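Local coordinates for protein choline kinase (Streptococcus pneumoniae, PDB 4R78) that probably phosphorylates choline as a kinase of protein kinase-like fold, and binds adenosine monophosphate in a cleft between its lobes, at residues Lys88-Asp93 against Gln134-Ser139; Ala114-Ser119 against Asn201-Pro206; Asp127-Ile132 against Gly208-Ile213; Ile195-Glu200 against Met224-Ala229. All blocks are in the same frame, centred on the assembly; numbering follows the deposited sequence.

Contact 1 (Lys88-Asp93 against Gln134-Ser139)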
# COMPACT_ATOMS: atom_id res chain seq x y z
N LYS A 88 -1.85 14.80 -7.10
CA LYS A 88 -0.66 15.19 -7.85
C LYS A 88 0.05 16.43 -7.29
O LYS A 88 1.27 16.44 -7.17
CB LYS A 88 -0.97 15.39 -9.34
CG LYS A 88 0.29 15.59 -10.19
CD LYS A 88 -0.02 15.94 -11.63
CE LYS A 88 1.26 16.21 -12.41
NZ LYS A 88 2.01 17.37 -11.85
N ASP A 89 -0.72 17.46 -6.94
CA ASP A 89 -0.11 18.73 -6.51
C ASP A 89 0.54 18.71 -5.12
O ASP A 89 1.15 19.69 -4.71
CB ASP A 89 -1.05 19.93 -6.70
CG ASP A 89 -2.31 19.86 -5.85
OD1 ASP A 89 -2.34 19.09 -4.87
OD2 ASP A 89 -3.26 20.60 -6.16
N LEU A 90 0.41 17.59 -4.41
CA LEU A 90 1.15 17.39 -3.16
C LEU A 90 2.64 17.16 -3.41
O LEU A 90 3.46 17.37 -2.52
CB LEU A 90 0.58 16.22 -2.35
CG LEU A 90 -0.84 16.30 -1.78
CD1 LEU A 90 -1.10 15.09 -0.89
CD2 LEU A 90 -1.07 17.59 -1.01
N GLY A 91 2.97 16.73 -4.62
CA GLY A 91 4.35 16.48 -5.01
C GLY A 91 5.00 15.29 -4.33
O GLY A 91 6.23 15.19 -4.27
N LEU A 92 4.18 14.37 -3.83
CA LEU A 92 4.69 13.21 -3.10
C LEU A 92 5.01 12.03 -4.01
O LEU A 92 6.04 11.39 -3.87
CB LEU A 92 3.71 12.78 -2.01
CG LEU A 92 3.47 13.78 -0.86
CD1 LEU A 92 2.40 13.25 0.09
CD2 LEU A 92 4.76 14.08 -0.11
N ASP A 93 4.11 11.74 -4.95
CA ASP A 93 4.26 10.62 -5.86
C ASP A 93 5.14 11.02 -7.04
O ASP A 93 5.32 12.21 -7.33
CB ASP A 93 2.88 10.18 -6.35
CG ASP A 93 2.83 8.74 -6.87
OD1 ASP A 93 3.88 8.05 -6.97
OD2 ASP A 93 1.72 8.30 -7.21
N GLN A 134 2.21 14.17 7.48
CA GLN A 134 1.41 15.34 7.81
C GLN A 134 0.79 15.94 6.55
O GLN A 134 -0.38 16.31 6.55
CB GLN A 134 2.26 16.41 8.50
CG GLN A 134 2.64 16.08 9.92
CD GLN A 134 3.46 17.18 10.55
OE1 GLN A 134 4.35 17.75 9.91
NE2 GLN A 134 3.18 17.48 11.81
N THR A 135 1.59 16.01 5.49
CA THR A 135 1.13 16.58 4.22
C THR A 135 -0.10 15.85 3.70
O THR A 135 -1.08 16.48 3.30
CB THR A 135 2.26 16.59 3.17
OG1 THR A 135 3.28 17.52 3.55
CG2 THR A 135 1.72 16.98 1.80
N ILE A 136 -0.05 14.52 3.70
CA ILE A 136 -1.20 13.76 3.19
C ILE A 136 -2.40 13.86 4.13
O ILE A 136 -3.51 14.12 3.68
CB ILE A 136 -0.86 12.29 2.79
CG1 ILE A 136 -2.11 11.54 2.32
CG2 ILE A 136 -0.19 11.54 3.92
CD1 ILE A 136 -2.76 12.12 1.07
N HIS A 137 -2.17 13.71 5.43
CA HIS A 137 -3.29 13.68 6.37
C HIS A 137 -3.99 15.03 6.57
O HIS A 137 -5.16 15.05 6.95
CB HIS A 137 -2.88 13.06 7.71
CG HIS A 137 -2.43 11.64 7.58
ND1 HIS A 137 -1.60 11.04 8.50
CD2 HIS A 137 -2.66 10.72 6.62
CE1 HIS A 137 -1.36 9.80 8.13
NE2 HIS A 137 -1.99 9.58 6.99
N THR A 138 -3.28 16.12 6.29
CA THR A 138 -3.85 17.46 6.40
C THR A 138 -4.15 18.10 5.04
O THR A 138 -4.37 19.31 4.95
CB THR A 138 -2.92 18.42 7.19
OG1 THR A 138 -1.72 18.63 6.45
CG2 THR A 138 -2.59 17.85 8.57
N SER A 139 -4.14 17.28 3.98
CA SER A 139 -4.31 17.79 2.61
C SER A 139 -5.68 18.40 2.35
O SER A 139 -5.84 19.18 1.41
CB SER A 139 -4.05 16.67 1.60
OG SER A 139 -5.15 15.77 1.57
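Leu90 and Leu92 press methyl groups on the aliphatic parts of Thr135, Ile136 and Ser139, while the one ring of 134-139, the imidazole of His137, is engaged elsewhere, its ND1 with the hydroxyl of Tyr248 and its NE2 with helix 223-233. Leu90 carries most of the contact by dividing its two branches. Its CD1 meets Ile136 CD1 at 3.9 Å, the two side chains crossing at about a right angle, while Leu90 and Thr135 run past each other in opposite directions, bringing Leu90 CD2 4.0 Å from Thr135 CG2. Ser139 CB, 4.1 Å from Leu90 CD2, touches the same fork. In the protein kinase-like fold, the loop after helix 77-87 probably corresponds to the one that follows the small-lobe helix of protein kinases, and its packing on helix 126-137 would then join the two lobes. Leu92, more deeply buried, adds its CD1 at 4.2 Å from Thr135 CG2, and Thr135 CG2 is thus shared by both leucines. The threonine can present it because CG2 stands opposite the backbone N (chi1 -68° for OG1), with OG1 bonded back to Pro131 O. Beyond Ile136 the helix gives way at Thr138, whose N and OG1 grip Gln134 O from opposite faces of its carbonyl plane, the OG1 bond measuring 2.7 Å. Ser139 OG is hydrogen-bonded to Ser192 OG and to Lys141 N.

Contact 2 (Ala114-Ser119 against Asn201-Pro206). With AMP (adenosine monophosphate), chain C.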
# COMPACT_ATOMS: atom_id res chain seq x y z
N ALA A 114 17.80 5.55 -8.45
CA ALA A 114 16.95 5.81 -7.30
C ALA A 114 17.26 4.83 -6.18
O ALA A 114 17.59 3.67 -6.44
CB ALA A 114 15.48 5.73 -7.69
N ILE A 115 17.16 5.30 -4.94
CA ILE A 115 17.37 4.45 -3.78
C ILE A 115 16.02 4.14 -3.13
O ILE A 115 15.31 5.04 -2.69
CB ILE A 115 18.33 5.09 -2.74
CG1 ILE A 115 19.73 5.29 -3.34
CG2 ILE A 115 18.42 4.24 -1.47
CD1 ILE A 115 19.94 6.65 -3.99
N THR A 116 15.68 2.86 -3.10
CA THR A 116 14.46 2.39 -2.45
C THR A 116 14.74 2.22 -0.97
O THR A 116 15.72 1.57 -0.58
CB THR A 116 14.00 1.06 -3.07
OG1 THR A 116 13.85 1.22 -4.48
CG2 THR A 116 12.67 0.61 -2.47
N LEU A 117 13.90 2.81 -0.13
CA LEU A 117 14.09 2.72 1.32
C LEU A 117 13.73 1.34 1.84
O LEU A 117 12.97 0.60 1.21
CB LEU A 117 13.30 3.80 2.07
CG LEU A 117 13.62 5.29 1.83
CD1 LEU A 117 13.01 6.13 2.94
CD2 LEU A 117 15.11 5.57 1.71
N ASP A 118 14.31 0.98 2.98
CA ASP A 118 13.94 -0.22 3.72
C ASP A 118 13.77 0.18 5.19
O ASP A 118 13.91 1.36 5.51
CB ASP A 118 14.99 -1.33 3.53
CG ASP A 118 16.37 -0.90 3.98
OD1 ASP A 118 16.60 -0.83 5.20
OD2 ASP A 118 17.25 -0.68 3.12
N SER A 119 13.48 -0.77 6.08
CA SER A 119 13.25 -0.43 7.49
C SER A 119 14.40 0.35 8.13
O SER A 119 14.17 1.30 8.88
CB SER A 119 12.98 -1.68 8.33
OG SER A 119 14.19 -2.39 8.55
N ASN A 201 7.86 1.68 -0.36
CA ASN A 201 7.06 2.69 -1.05
C ASN A 201 7.64 4.10 -0.91
O ASN A 201 7.06 5.07 -1.41
CB ASN A 201 5.59 2.63 -0.63
CG ASN A 201 4.83 1.54 -1.36
OD1 ASN A 201 5.31 0.99 -2.35
ND2 ASN A 201 3.63 1.22 -0.88
N PHE A 202 8.79 4.21 -0.24
CA PHE A 202 9.55 5.45 -0.23
C PHE A 202 10.78 5.27 -1.09
O PHE A 202 11.56 4.32 -0.90
CB PHE A 202 9.95 5.82 1.20
CG PHE A 202 8.80 6.20 2.09
CD1 PHE A 202 8.41 7.53 2.20
CD2 PHE A 202 8.11 5.24 2.82
CE1 PHE A 202 7.34 7.90 3.04
CE2 PHE A 202 7.04 5.59 3.65
CZ PHE A 202 6.66 6.92 3.76
N ILE A 203 10.95 6.15 -2.06
CA ILE A 203 12.11 6.10 -2.95
C ILE A 203 12.77 7.47 -3.03
O ILE A 203 12.08 8.50 -3.00
CB ILE A 203 11.78 5.53 -4.36
CG1 ILE A 203 10.86 6.47 -5.14
CG2 ILE A 203 11.19 4.11 -4.27
CD1 ILE A 203 10.85 6.22 -6.64
N GLU A 204 14.09 7.48 -3.11
CA GLU A 204 14.85 8.72 -3.08
C GLU A 204 15.55 8.96 -4.42
O GLU A 204 16.21 8.07 -4.96
CB GLU A 204 15.87 8.68 -1.94
CG GLU A 204 16.49 10.02 -1.57
CD GLU A 204 17.31 9.94 -0.30
OE1 GLU A 204 16.72 9.94 0.80
OE2 GLU A 204 18.55 9.89 -0.40
N SER A 205 15.36 10.17 -4.95
CA SER A 205 16.07 10.65 -6.13
C SER A 205 17.56 10.78 -5.80
O SER A 205 17.91 11.05 -4.65
CB SER A 205 15.51 12.01 -6.55
OG SER A 205 16.25 12.59 -7.61
N PRO A 206 18.44 10.58 -6.81
CA PRO A 206 19.87 10.83 -6.58
C PRO A 206 20.18 12.26 -6.13
O PRO A 206 21.24 12.51 -5.56
CB PRO A 206 20.50 10.54 -7.95
CG PRO A 206 19.36 10.53 -8.93
CD PRO A 206 18.18 10.05 -8.16
P AMP C . 7.02 -1.73 -4.40
O1P AMP C . 5.69 -2.26 -3.95
O2P AMP C . 8.15 -2.74 -4.36
O3P AMP C . 7.38 -0.37 -3.84
O5' AMP C . 6.83 -1.44 -5.98
C5' AMP C . 7.52 -0.36 -6.61
C4' AMP C . 9.02 -0.61 -6.54
O4' AMP C . 9.62 -0.29 -7.80
C3' AMP C . 9.69 0.29 -5.50
O3' AMP C . 10.01 -0.45 -4.32
C2' AMP C . 10.93 0.83 -6.18
O2' AMP C . 12.07 0.04 -5.83
C1' AMP C . 10.68 0.66 -7.67
N9 AMP C . 10.30 1.96 -8.28
C8 AMP C . 9.07 2.51 -8.27
N7 AMP C . 9.04 3.70 -8.91
C5 AMP C . 10.28 3.93 -9.37
C6 AMP C . 10.94 5.01 -10.14
N6 AMP C . 10.23 6.08 -10.55
N1 AMP C . 12.26 4.87 -10.42
C2 AMP C . 12.96 3.80 -10.01
N3 AMP C . 12.43 2.78 -9.30
C4 AMP C . 11.11 2.79 -8.95
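Thr116 and Ile203 stand side by side on the nucleotide face of a short antiparallel ladder, whereas Ile115 and Glu204 project from the reverse face. Thr116 turns OG1 to the ribose, 2.5 Å from O2' of AMP in a short hydrogen bond whose donor may be either hydroxyl. With OG1 opposite the carbonyl carbon (chi1 -55°), the methyl CG2 is also brought against O2' and O3' of the ribose. Its partner Ile203, in a non-hydrogen-bonded pair, splits its work between two branches: CG2 backs the threonine, 3.9 Å from Thr116 OG1, and CD1 reaches over the purine to 3.6 Å from AMP C5. Ala114 adds CB at 3.9 Å from AMP C2, so that three small or branched side chains follow the adenosine from base to ribose. Ile115 and Glu204, whose side chains occupy the other face, form the hydrogen-bonded pair, Ile115 N to Glu204 O at 2.9 Å and Glu204 N to Ile115 O at 2.8 Å. The extended Glu204 carries its carboxylate on to a salt bridge with Lys125. Farther along, Leu117 N gives Phe202 O a nearly straight bond (171°), and Leu117 lays its CD1 3.5 Å from Phe202 CB, its side chain crossing that of the phenylalanine obliquely. Asp118 then caps the helix that follows. Pairing the segment after the probable interlobe hinge with the strand after the catalytic-type loop builds one wall of the AMP pocket, consistent with the large-lobe side of the adenine pocket in protein kinase-like folds.

Contact 3 (Asp127-Ile132 against Gly208-Ile213). With AMP (adenosine monophosphate), chain C.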
# COMPACT_ATOMS: atom_id res chain seq x y z
N ASP A 127 12.95 13.08 9.89
CA ASP A 127 12.90 14.51 9.60
C ASP A 127 12.20 14.83 8.28
O ASP A 127 11.65 15.92 8.11
CB ASP A 127 14.31 15.14 9.65
CG ASP A 127 15.23 14.61 8.55
OD1 ASP A 127 15.11 13.43 8.16
OD2 ASP A 127 16.09 15.39 8.08
N LYS A 128 12.21 13.86 7.36
CA LYS A 128 11.51 13.98 6.07
C LYS A 128 10.16 13.27 6.08
O LYS A 128 9.19 13.76 5.50
CB LYS A 128 12.36 13.40 4.93
CG LYS A 128 13.62 14.18 4.59
CD LYS A 128 14.31 13.53 3.39
CE LYS A 128 15.54 14.31 2.95
NZ LYS A 128 16.17 13.69 1.75
N ILE A 129 10.10 12.10 6.71
CA ILE A 129 8.92 11.25 6.60
C ILE A 129 7.74 11.73 7.45
O ILE A 129 6.59 11.63 7.02
CB ILE A 129 9.25 9.75 6.82
CG1 ILE A 129 10.18 9.28 5.70
CG2 ILE A 129 7.99 8.89 6.82
CD1 ILE A 129 11.02 8.09 6.04
N ALA A 130 8.01 12.26 8.64
CA ALA A 130 6.93 12.81 9.46
C ALA A 130 6.19 13.95 8.75
O ALA A 130 4.96 13.93 8.68
CB ALA A 130 7.42 13.21 10.85
N PRO A 131 6.93 14.94 8.19
CA PRO A 131 6.26 15.97 7.39
C PRO A 131 5.49 15.42 6.19
O PRO A 131 4.43 15.96 5.86
CB PRO A 131 7.42 16.85 6.93
CG PRO A 131 8.42 16.72 8.02
CD PRO A 131 8.35 15.28 8.43
N ILE A 132 6.00 14.37 5.56
CA ILE A 132 5.29 13.75 4.43
C ILE A 132 3.92 13.23 4.86
O ILE A 132 2.91 13.48 4.20
CB ILE A 132 6.12 12.64 3.74
CG1 ILE A 132 7.23 13.26 2.88
CG2 ILE A 132 5.22 11.73 2.88
CD1 ILE A 132 8.24 12.25 2.35
N GLY A 208 18.25 13.85 -3.95
CA GLY A 208 17.83 13.93 -2.55
C GLY A 208 16.34 13.93 -2.26
O GLY A 208 15.92 13.63 -1.14
N ARG A 209 15.54 14.29 -3.27
CA ARG A 209 14.08 14.32 -3.13
C ARG A 209 13.51 12.95 -2.79
O ARG A 209 13.82 11.95 -3.45
CB ARG A 209 13.41 14.87 -4.40
CG ARG A 209 11.90 15.02 -4.30
CD ARG A 209 11.33 15.70 -5.54
NE ARG A 209 9.87 15.76 -5.50
CZ ARG A 209 9.11 16.29 -6.46
NH1 ARG A 209 9.65 16.81 -7.56
NH2 ARG A 209 7.79 16.29 -6.33
N LEU A 210 12.68 12.92 -1.76
CA LEU A 210 12.03 11.69 -1.32
C LEU A 210 10.60 11.63 -1.84
O LEU A 210 9.83 12.57 -1.68
CB LEU A 210 12.04 11.60 0.21
CG LEU A 210 11.59 10.28 0.85
CD1 LEU A 210 12.47 9.11 0.40
CD2 LEU A 210 11.58 10.39 2.36
N TYR A 211 10.27 10.50 -2.47
CA TYR A 211 8.93 10.26 -2.98
C TYR A 211 8.22 9.20 -2.15
O TYR A 211 8.86 8.30 -1.59
CB TYR A 211 8.99 9.77 -4.43
CG TYR A 211 9.49 10.80 -5.42
CD1 TYR A 211 8.61 11.72 -5.99
CD2 TYR A 211 10.83 10.83 -5.80
CE1 TYR A 211 9.06 12.66 -6.91
CE2 TYR A 211 11.29 11.77 -6.72
CZ TYR A 211 10.40 12.67 -7.27
OH TYR A 211 10.85 13.60 -8.18
N LEU A 212 6.90 9.33 -2.06
CA LEU A 212 6.04 8.27 -1.55
C LEU A 212 5.19 7.78 -2.72
O LEU A 212 4.44 8.57 -3.31
CB LEU A 212 5.17 8.79 -0.40
CG LEU A 212 4.09 7.87 0.18
CD1 LEU A 212 4.64 6.50 0.57
CD2 LEU A 212 3.40 8.53 1.36
N ILE A 213 5.31 6.50 -3.04
CA ILE A 213 4.74 5.94 -4.27
C ILE A 213 3.69 4.88 -3.99
O ILE A 213 3.42 4.54 -2.83
CB ILE A 213 5.85 5.36 -5.20
CG1 ILE A 213 6.50 4.13 -4.54
CG2 ILE A 213 6.86 6.44 -5.55
CD1 ILE A 213 7.32 3.29 -5.49
P AMP C . 7.02 -1.73 -4.40
O1P AMP C . 5.69 -2.26 -3.95
O2P AMP C . 8.15 -2.74 -4.36
O3P AMP C . 7.38 -0.37 -3.84
O5' AMP C . 6.83 -1.44 -5.98
C5' AMP C . 7.52 -0.36 -6.61
C4' AMP C . 9.02 -0.61 -6.54
O4' AMP C . 9.62 -0.29 -7.80
C3' AMP C . 9.69 0.29 -5.50
O3' AMP C . 10.01 -0.45 -4.32
C2' AMP C . 10.93 0.83 -6.18
O2' AMP C . 12.07 0.04 -5.83
C1' AMP C . 10.68 0.66 -7.67
N9 AMP C . 10.30 1.96 -8.28
C8 AMP C . 9.07 2.51 -8.27
N7 AMP C . 9.04 3.70 -8.91
C5 AMP C . 10.28 3.93 -9.37
C6 AMP C . 10.94 5.01 -10.14
N6 AMP C . 10.23 6.08 -10.55
N1 AMP C . 12.26 4.87 -10.42
C2 AMP C . 12.96 3.80 -10.01
N3 AMP C . 12.43 2.78 -9.30
C4 AMP C . 11.11 2.79 -8.95
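The ammonium group of Lys128 reaches Gly208 O at 2.9 Å, with NZ tilted 17° from the plane of the carbonyl it meets. A chain extended beyond CG lets the lysine span the gap from helix to turn, and the same NZ has a second, weak and long ion pair with Glu204. Apart from this bond the contact is apolar. Leu210 does the central work through one methyl: its CD2 is 3.8 Å from Ile129 CG1, 3.8 Å from Ile132 CD1 and 4.0 Å from Lys128 CB, so three residues on one side of the helix close round it. Leu210 points toward the helix, and CG opposite the backbone N (chi1 -172°), together with the turn at chi2, puts CD2 among them. Ile132 crosses Leu210 at about a right angle and uses its other branch, CG2, to meet Leu212 CD2 at 4.0 Å. Tyr211 projects from the reverse side of the strand, where its CE1 lies 3.4 Å above the plane of the Arg209 guanidinium, near the rim, and Arg209 CG is over a face of the tyrosine ring. Ile213 presents CD1 to AMP C8 at 3.4 Å. The segment 127-132 of helix 126-137, kinked at Pro131, lies at 39° to strand 210-212 and packs on the sheet face that carries Leu210, Leu212 and Phe202, with Phe202 touching Ile129 and helix 238-248 covering Ile129 and Ala130 through Phe244.

Contact 4 (Ile195-Glu200 against Met224-Ala229). With AMP (adenosine monophosphate), chain C.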
# COMPACT_ATOMS: atom_id res chain seq x y z
N ILE A 195 -2.65 4.26 2.97
CA ILE A 195 -3.14 2.91 3.29
C ILE A 195 -2.14 1.74 3.21
O ILE A 195 -2.45 0.63 3.66
CB ILE A 195 -4.40 2.50 2.44
CG1 ILE A 195 -5.51 3.55 2.59
CG2 ILE A 195 -4.89 1.08 2.78
CD1 ILE A 195 -6.16 3.62 3.98
N ASP A 196 -0.95 1.98 2.66
CA ASP A 196 0.01 0.89 2.40
C ASP A 196 1.45 1.37 2.58
O ASP A 196 2.26 1.32 1.65
CB ASP A 196 -0.19 0.20 1.04
CG ASP A 196 0.65 -1.06 0.88
OD1 ASP A 196 0.95 -1.71 1.91
OD2 ASP A 196 1.01 -1.39 -0.26
N LEU A 197 1.79 1.80 3.80
CA LEU A 197 3.09 2.42 4.08
C LEU A 197 4.23 1.43 4.38
O LEU A 197 4.92 1.54 5.40
CB LEU A 197 2.96 3.50 5.16
CG LEU A 197 2.13 4.73 4.79
CD1 LEU A 197 2.04 5.67 5.96
CD2 LEU A 197 2.68 5.45 3.56
N VAL A 198 4.42 0.46 3.48
CA VAL A 198 5.64 -0.35 3.48
C VAL A 198 6.84 0.55 3.18
O VAL A 198 6.70 1.53 2.43
CB VAL A 198 5.56 -1.55 2.49
CG1 VAL A 198 4.54 -2.58 2.95
CG2 VAL A 198 5.24 -1.08 1.06
N PRO A 199 8.02 0.25 3.76
CA PRO A 199 9.14 1.16 3.56
C PRO A 199 9.59 1.28 2.11
O PRO A 199 10.06 2.34 1.70
CB PRO A 199 10.25 0.56 4.44
CG PRO A 199 9.84 -0.82 4.71
CD PRO A 199 8.36 -0.88 4.64
N GLU A 200 9.41 0.21 1.33
CA GLU A 200 9.80 0.22 -0.08
C GLU A 200 8.91 1.10 -0.96
O GLU A 200 9.16 1.26 -2.15
CB GLU A 200 9.93 -1.21 -0.65
CG GLU A 200 8.63 -2.00 -0.76
CD GLU A 200 8.31 -2.82 0.49
OE1 GLU A 200 7.51 -3.78 0.37
OE2 GLU A 200 8.83 -2.53 1.58
N MET A 224 -4.58 7.07 11.84
CA MET A 224 -3.86 6.10 12.66
C MET A 224 -3.64 4.76 11.95
O MET A 224 -2.74 4.01 12.31
CB MET A 224 -4.51 5.91 14.04
CG MET A 224 -4.43 7.13 14.96
SD MET A 224 -2.77 7.80 15.19
CE MET A 224 -2.79 9.18 14.04
N TRP A 225 -4.43 4.49 10.91
CA TRP A 225 -4.17 3.34 10.04
C TRP A 225 -2.79 3.48 9.39
O TRP A 225 -1.99 2.54 9.38
CB TRP A 225 -5.25 3.20 8.97
CG TRP A 225 -4.94 2.15 7.94
CD1 TRP A 225 -4.07 2.26 6.89
CD2 TRP A 225 -5.49 0.83 7.86
NE1 TRP A 225 -4.04 1.10 6.17
CE2 TRP A 225 -4.90 0.20 6.74
CE3 TRP A 225 -6.42 0.11 8.63
CZ2 TRP A 225 -5.21 -1.11 6.36
CZ3 TRP A 225 -6.73 -1.20 8.25
CH2 TRP A 225 -6.12 -1.79 7.13
N ASP A 226 -2.53 4.67 8.83
CA ASP A 226 -1.25 4.92 8.17
C ASP A 226 -0.08 4.83 9.14
O ASP A 226 0.97 4.28 8.81
CB ASP A 226 -1.26 6.28 7.46
CG ASP A 226 -1.86 6.23 6.07
OD1 ASP A 226 -2.26 5.13 5.60
OD2 ASP A 226 -1.92 7.30 5.44
N LEU A 227 -0.26 5.37 10.34
CA LEU A 227 0.79 5.30 11.35
C LEU A 227 1.06 3.84 11.76
O LEU A 227 2.22 3.42 11.83
CB LEU A 227 0.46 6.17 12.56
CG LEU A 227 0.85 7.65 12.45
CD1 LEU A 227 0.14 8.40 11.32
CD2 LEU A 227 0.60 8.35 13.75
N ALA A 228 -0.01 3.08 11.97
CA ALA A 228 0.12 1.65 12.27
C ALA A 228 0.90 0.92 11.18
O ALA A 228 1.77 0.11 11.48
CB ALA A 228 -1.25 1.02 12.48
N ALA A 229 0.59 1.22 9.92
CA ALA A 229 1.26 0.57 8.80
C ALA A 229 2.75 0.90 8.74
O ALA A 229 3.58 0.00 8.61
CB ALA A 229 0.58 0.91 7.48
P AMP C . 7.02 -1.73 -4.40
O1P AMP C . 5.69 -2.26 -3.95
O2P AMP C . 8.15 -2.74 -4.36
O3P AMP C . 7.38 -0.37 -3.84
O5' AMP C . 6.83 -1.44 -5.98
C5' AMP C . 7.52 -0.36 -6.61
C4' AMP C . 9.02 -0.61 -6.54
O4' AMP C . 9.62 -0.29 -7.80
C3' AMP C . 9.69 0.29 -5.50
O3' AMP C . 10.01 -0.45 -4.32
C2' AMP C . 10.93 0.83 -6.18
O2' AMP C . 12.07 0.04 -5.83
C1' AMP C . 10.68 0.66 -7.67
N9 AMP C . 10.30 1.96 -8.28
C8 AMP C . 9.07 2.51 -8.27
N7 AMP C . 9.04 3.70 -8.91
C5 AMP C . 10.28 3.93 -9.37
C6 AMP C . 10.94 5.01 -10.14
N6 AMP C . 10.23 6.08 -10.55
N1 AMP C . 12.26 4.87 -10.42
C2 AMP C . 12.96 3.80 -10.01
N3 AMP C . 12.43 2.78 -9.30
C4 AMP C . 11.11 2.79 -8.95
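Two hydrogen bonds hold the backbone of Ile195 to the helix. Asp226 OD1 accepts from Ile195 N at 2.8 Å on the syn side of the carboxylate, only slightly out of its plane, while OD2 takes bonds from His194 N and His137 NE2; the aspartate is therefore fixed at both oxygens. Trp225 NE1 donates to Ile195 O at 3.0 Å in an almost linear bond (176°) that lies in the indole plane but comes from above the carbonyl plane. The tryptophan reaches across because CG is set opposite its backbone N (chi1 172°). This is consistent with the protein kinase-like fold, in which an aspartate of a large-lobe helix bonds the backbone of the catalytic loop; His194, Asp196 and Asn201 match the H-x-D-x-x-x-x-N pattern of that loop. Among the apolar contacts, Ile195 CD1 sits over a face of the indole, 4.2 Å from the centroid of its five-membered ring in a CH-pi contact. Leu197, at the centre of an inverse gamma turn, crosses Asp226 at about a right angle, with its CD1 3.7 Å from Asp226 CB, and lays CB 4.2 Å from Ala229 CB. Its backbone N is buried with no partner. At the far end of the loop, bonding to the ligand takes over: AMP O3' donates to Glu200 O at 2.9 Å.

Read from the N terminus, the four contacts interlock, and none nests wholly inside another. Contact 1 opens at 88-93; contacts 2 and 3 open at 114-119 and 127-132 before it closes on 134-139, so it crosses both. Contact 4 begins only at 195-200, in series with contact 1. Contact 2 then closes on 201-206, contact 3 on 208-213 and contact 4 on 224-229, each crossing the others. Helix 126-137 serves contacts 1 and 3, and adjacent strands of one sheet join contacts 2 and 3. Leu92 bonds to Leu212, and contacts 1 and 4 touch through the end of helix 126-137, tying the loop after helix 77-87, the nucleotide floor and helix 223-233 together.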